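Local coordinates for hemolysin-related protein (Vibrio cholerae serotype O1, PDB 6MLT) that is a secreted protein of the biofilm matrix that binds calcium, probably binds carbohydrate, and probably takes part in biofilm adhesion, at residues Asp470-Phe483 with Ser516-Asp528. Residues are numbered along the deposited sequence; the frame is centred on the assembly and turned at random.
Sequences DLNSGKIGVSAYDF and SSGTLWEYPVVAD. With NA (sodium ion), chain H.
Tyr481 and Val526 meet between two consecutive four-stranded antiparallel sheets, blades of a beta-propeller: strand 478-481 opens one blade and strand 525-527 the next. From CB, which lies 4.0 Å from Val526 CG2, the Tyr481 side chain runs out with CG anti to the backbone N (chi1 171°), which lays one face of the ring against Val526. CG and CD2 touch Val526 CG1, a CH-pi contact with the methyl 3.6 Å from the ring centroid and almost on the normal; the other ring carbons, CD1, CE1, CE2 and CZ, lie 3.8 to 4.0 Å from Val526 CG1, and OH bonds to Arg567 O. Val526 CG2 is shared, touching Tyr481 CD2 and, obliquely to its ring, Phe483 CZ, while Phe483 CD1 sits at the edge of the Tyr481 ring. Next to Phe483, Asp482 OD1 binds the sodium ion with Thr484, Asp486, Ile488 and Glu490. Further back, Ser479 OG reaches Pro524 O at 2.7 Å, tilted 34° from the carbonyl plane, and a water joins Ser479 OG, Ala480 O and Val526 N. Gly477 N bonds to Glu522 O just past the closest backbone approach, Ile476 CA to Trp521 CA at 4.0 Å, and Ile476 CD1 lies 3.4 Å from Glu522 OE1. Two donors grip that carboxylate, each at a syn lone pair: Leu520 N on OE1 and Ser517 OG on OE2, tying the loop 517-522 together. At the far end Ser473 OG donates to Leu520 O while accepting from Lys475 N in an ST turn, and Asn472 ND2, with its acceptor nearly in the amide plane, gives a 2.8 Å bond to Gly518 O with an N-H...O angle of 166°.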
loop_
_atom_site.group_PDB
_atom_site.type_symbol
_atom_site.label_atom_id
_atom_site.label_comp_id
_atom_site.label_asym_id
_atom_site.label_seq_id
_atom_site.Cartn_x
_atom_site.Cartn_y
_atom_site.Cartn_z
ATOM N N ASP A 470 -6.781 25.780 -2.117
ATOM C CA ASP A 470 -5.461 25.612 -2.711
ATOM C C ASP A 470 -5.401 26.238 -4.094
ATOM O O ASP A 470 -4.759 25.709 -5.009
ATOM C CB ASP A 470 -5.056 24.145 -2.777
ATOM C CG ASP A 470 -3.572 23.994 -2.986
ATOM O OD1 ASP A 470 -2.846 24.806 -2.382
ATOM O OD2 ASP A 470 -3.139 23.101 -3.742
ATOM N N LEU A 471 -6.037 27.398 -4.254
ATOM C CA LEU A 471 -6.041 28.072 -5.550
ATOM C C LEU A 471 -4.632 28.309 -6.080
ATOM O O LEU A 471 -4.435 28.368 -7.298
ATOM C CB LEU A 471 -6.771 29.409 -5.451
ATOM C CG LEU A 471 -8.170 29.433 -6.051
ATOM C CD1 LEU A 471 -9.143 28.778 -5.097
ATOM C CD2 LEU A 471 -8.584 30.858 -6.369
ATOM N N ASN A 472 -3.652 28.462 -5.190
ATOM C CA ASN A 472 -2.295 28.827 -5.585
ATOM C C ASN A 472 -1.525 27.685 -6.245
ATOM O O ASN A 472 -0.474 27.944 -6.841
ATOM C CB ASN A 472 -1.504 29.310 -4.362
ATOM C CG ASN A 472 -0.189 29.963 -4.739
ATOM O OD1 ASN A 472 -0.125 30.770 -5.669
ATOM N ND2 ASN A 472 0.872 29.613 -4.022
ATOM N N SER A 473 -1.990 26.440 -6.143
ATOM C CA SER A 473 -1.194 25.307 -6.608
ATOM C C SER A 473 -2.055 24.257 -7.295
ATOM O O SER A 473 -1.793 23.887 -8.445
ATOM C CB SER A 473 -0.433 24.689 -5.431
ATOM O OG SER A 473 -0.117 23.316 -5.638
ATOM N N GLY A 474 -3.082 23.774 -6.602
ATOM C CA GLY A 474 -3.871 22.673 -7.112
ATOM C C GLY A 474 -3.170 21.335 -7.079
ATOM O O GLY A 474 -3.655 20.385 -7.701
ATOM N N LYS A 475 -2.039 21.228 -6.380
ATOM C CA LYS A 475 -1.291 19.979 -6.310
ATOM C C LYS A 475 -1.043 19.498 -4.888
ATOM O O LYS A 475 -0.389 18.464 -4.708
ATOM C CB LYS A 475 0.059 20.126 -7.031
ATOM C CG LYS A 475 -0.050 20.524 -8.505
ATOM C CD LYS A 475 1.315 20.489 -9.195
ATOM C CE LYS A 475 1.247 20.952 -10.642
ATOM N NZ LYS A 475 0.836 22.378 -10.762
ATOM N N ILE A 476 -1.562 20.198 -3.875
ATOM C CA ILE A 476 -1.156 19.922 -2.502
ATOM C C ILE A 476 -1.449 18.468 -2.143
ATOM O O ILE A 476 -2.420 17.861 -2.614
ATOM C CB ILE A 476 -1.839 20.886 -1.516
ATOM C CG1 ILE A 476 -1.277 20.719 -0.096
ATOM C CG2 ILE A 476 -3.358 20.680 -1.506
ATOM C CD1 ILE A 476 0.206 21.090 0.044
ATOM N N GLY A 477 -0.587 17.903 -1.310
ATOM C CA GLY A 477 -0.664 16.498 -0.989
ATOM C C GLY A 477 -1.554 16.195 0.206
ATOM O O GLY A 477 -2.018 17.085 0.916
ATOM N N VAL A 478 -1.777 14.899 0.396
ATOM C CA VAL A 478 -2.496 14.349 1.533
ATOM C C VAL A 478 -1.762 13.087 1.961
ATOM O O VAL A 478 -0.980 12.509 1.202
ATOM C CB VAL A 478 -3.964 14.019 1.194
ATOM C CG1 VAL A 478 -4.729 15.288 0.837
ATOM C CG2 VAL A 478 -4.034 13.017 0.046
ATOM N N SER A 479 -2.021 12.658 3.194
ATOM C CA SER A 479 -1.554 11.363 3.674
ATOM C C SER A 479 -2.627 10.786 4.585
ATOM O O SER A 479 -3.678 11.395 4.800
ATOM C CB SER A 479 -0.204 11.481 4.390
ATOM O OG SER A 479 -0.343 12.186 5.607
ATOM N N ALA A 480 -2.355 9.600 5.123
ATOM C CA ALA A 480 -3.344 8.866 5.900
ATOM C C ALA A 480 -2.700 8.306 7.158
ATOM O O ALA A 480 -1.518 7.951 7.165
ATOM C CB ALA A 480 -3.951 7.722 5.087
ATOM N N TYR A 481 -3.498 8.220 8.221
ATOM C CA TYR A 481 -3.078 7.613 9.477
ATOM C C TYR A 481 -4.306 7.413 10.359
ATOM O O TYR A 481 -5.242 8.220 10.333
ATOM C CB TYR A 481 -2.034 8.473 10.205
ATOM C CG TYR A 481 -1.739 7.968 11.603
ATOM C CD1 TYR A 481 -1.180 6.709 11.800
ATOM C CD2 TYR A 481 -2.040 8.735 12.724
ATOM C CE1 TYR A 481 -0.932 6.224 13.078
ATOM C CE2 TYR A 481 -1.791 8.261 14.010
ATOM C CZ TYR A 481 -1.242 7.004 14.177
ATOM O OH TYR A 481 -0.991 6.524 15.443
ATOM N N ASP A 482 -4.286 6.335 11.146
ATOM C CA ASP A 482 -5.366 6.006 12.080
ATOM C C ASP A 482 -5.022 6.609 13.437
ATOM O O ASP A 482 -4.417 5.964 14.293
ATOM C CB ASP A 482 -5.554 4.494 12.174
ATOM C CG ASP A 482 -6.632 4.095 13.166
ATOM O OD1 ASP A 482 -7.412 4.973 13.600
ATOM O OD2 ASP A 482 -6.689 2.904 13.527
ATOM N N PHE A 483 -5.413 7.872 13.630
ATOM C CA PHE A 483 -5.219 8.537 14.918
ATOM C C PHE A 483 -6.072 7.906 16.011
ATOM O O PHE A 483 -5.631 7.790 17.160
ATOM C CB PHE A 483 -5.577 10.020 14.814
ATOM C CG PHE A 483 -4.577 10.849 14.076
ATOM C CD1 PHE A 483 -3.456 11.339 14.721
ATOM C CD2 PHE A 483 -4.784 11.187 12.749
ATOM C CE1 PHE A 483 -2.541 12.126 14.042
ATOM C CE2 PHE A 483 -3.878 11.970 12.068
ATOM C CZ PHE A 483 -2.753 12.442 12.716
ATOM N N SER A 516 1.139 27.316 7.702
ATOM C CA SER A 516 0.986 28.005 6.428
ATOM C C SER A 516 1.918 27.441 5.362
ATOM O O SER A 516 2.986 26.897 5.656
ATOM C CB SER A 516 1.242 29.506 6.574
ATOM O OG SER A 516 2.533 29.779 7.097
ATOM N N SER A 517 1.498 27.601 4.106
ATOM C CA SER A 517 2.316 27.222 2.962
ATOM C C SER A 517 1.763 27.856 1.695
ATOM O O SER A 517 0.540 27.953 1.521
ATOM C CB SER A 517 2.370 25.697 2.796
ATOM O OG SER A 517 3.159 25.354 1.663
ATOM N N GLY A 518 2.667 28.282 0.808
ATOM C CA GLY A 518 2.265 28.583 -0.556
ATOM C C GLY A 518 1.683 27.375 -1.259
ATOM O O GLY A 518 0.883 27.527 -2.190
ATOM N N THR A 519 2.048 26.182 -0.792
ATOM C CA THR A 519 1.638 24.854 -1.246
ATOM C C THR A 519 2.258 24.499 -2.589
ATOM O O THR A 519 2.234 25.279 -3.549
ATOM C CB THR A 519 0.108 24.683 -1.317
ATOM O OG1 THR A 519 -0.439 25.452 -2.392
ATOM C CG2 THR A 519 -0.543 25.082 0.006
ATOM N N LEU A 520 2.863 23.313 -2.618
ATOM C CA LEU A 520 3.237 22.644 -3.848
ATOM C C LEU A 520 2.531 21.304 -3.814
ATOM O O LEU A 520 1.315 21.234 -4.057
ATOM C CB LEU A 520 4.763 22.548 -3.958
ATOM C CG LEU A 520 5.496 23.860 -4.223
ATOM C CD1 LEU A 520 6.990 23.632 -4.052
ATOM C CD2 LEU A 520 5.175 24.377 -5.613
ATOM N N TRP A 521 3.228 20.218 -3.461
ATOM C CA TRP A 521 2.587 18.918 -3.304
ATOM C C TRP A 521 3.050 18.213 -2.029
ATOM O O TRP A 521 2.980 16.980 -1.952
ATOM C CB TRP A 521 2.846 18.044 -4.547
ATOM C CG TRP A 521 4.254 18.127 -5.029
ATOM C CD1 TRP A 521 5.296 17.318 -4.674
ATOM C CD2 TRP A 521 4.786 19.089 -5.946
ATOM N NE1 TRP A 521 6.443 17.717 -5.319
ATOM C CE2 TRP A 521 6.161 18.807 -6.096
ATOM C CE3 TRP A 521 4.238 20.166 -6.648
ATOM C CZ2 TRP A 521 6.992 19.562 -6.914
ATOM C CZ3 TRP A 521 5.070 20.916 -7.468
ATOM C CH2 TRP A 521 6.429 20.606 -7.594
ATOM N N GLU A 522 3.502 18.962 -1.026
ATOM C CA GLU A 522 3.920 18.374 0.238
ATOM C C GLU A 522 2.710 17.824 0.991
ATOM O O GLU A 522 1.562 18.140 0.676
ATOM C CB GLU A 522 4.658 19.416 1.086
ATOM C CG GLU A 522 3.773 20.487 1.758
ATOM C CD GLU A 522 3.507 21.746 0.912
ATOM O OE1 GLU A 522 3.563 21.696 -0.344
ATOM O OE2 GLU A 522 3.211 22.797 1.534
ATOM N N TYR A 523 2.976 16.989 1.993
ATOM C CA TYR A 523 1.924 16.515 2.878
ATOM C C TYR A 523 2.501 16.327 4.273
ATOM O O TYR A 523 3.722 16.222 4.438
ATOM C CB TYR A 523 1.292 15.206 2.372
ATOM C CG TYR A 523 2.277 14.111 2.007
ATOM C CD1 TYR A 523 2.965 13.415 2.987
ATOM C CD2 TYR A 523 2.507 13.766 0.681
ATOM C CE1 TYR A 523 3.879 12.412 2.660
ATOM C CE2 TYR A 523 3.416 12.750 0.342
ATOM C CZ TYR A 523 4.093 12.084 1.346
ATOM O OH TYR A 523 4.984 11.079 1.042
ATOM N N PRO A 524 1.656 16.293 5.299
ATOM C CA PRO A 524 2.143 15.957 6.640
ATOM C C PRO A 524 2.414 14.465 6.747
ATOM O O PRO A 524 1.849 13.650 6.012
ATOM C CB PRO A 524 0.991 16.377 7.566
ATOM C CG PRO A 524 -0.010 17.087 6.687
ATOM C CD PRO A 524 0.218 16.584 5.301
ATOM N N VAL A 525 3.288 14.114 7.687
ATOM C CA VAL A 525 3.722 12.732 7.893
ATOM C C VAL A 525 3.540 12.365 9.358
ATOM O O VAL A 525 3.922 13.133 10.248
ATOM C CB VAL A 525 5.192 12.541 7.472
ATOM C CG1 VAL A 525 5.767 11.221 8.013
ATOM C CG2 VAL A 525 5.309 12.608 5.949
ATOM N N VAL A 526 2.988 11.181 9.609
ATOM C CA VAL A 526 2.977 10.593 10.944
ATOM C C VAL A 526 4.024 9.492 10.979
ATOM O O VAL A 526 4.060 8.625 10.094
ATOM C CB VAL A 526 1.589 10.049 11.313
ATOM C CG1 VAL A 526 1.641 9.296 12.643
ATOM C CG2 VAL A 526 0.581 11.193 11.390
ATOM N N ALA A 527 4.874 9.523 11.999
ATOM C CA ALA A 527 5.852 8.466 12.199
ATOM C C ALA A 527 6.139 8.315 13.683
ATOM O O ALA A 527 6.152 9.300 14.431
ATOM C CB ALA A 527 7.152 8.750 11.444
ATOM N N ASP A 528 6.371 7.068 14.093
ATOM C CA ASP A 528 6.730 6.730 15.469
ATOM C C ASP A 528 8.245 6.826 15.571
ATOM O O ASP A 528 8.973 5.873 15.284
ATOM C CB ASP A 528 6.223 5.342 15.838
ATOM C CG ASP A 528 6.524 4.970 17.281
ATOM O OD1 ASP A 528 7.183 5.771 17.982
ATOM O OD2 ASP A 528 6.098 3.875 17.716
HETATM NA NA NA H . -9.296 5.970 12.863
HETATM O O HOH W 1 0.785 10.179 7.576
#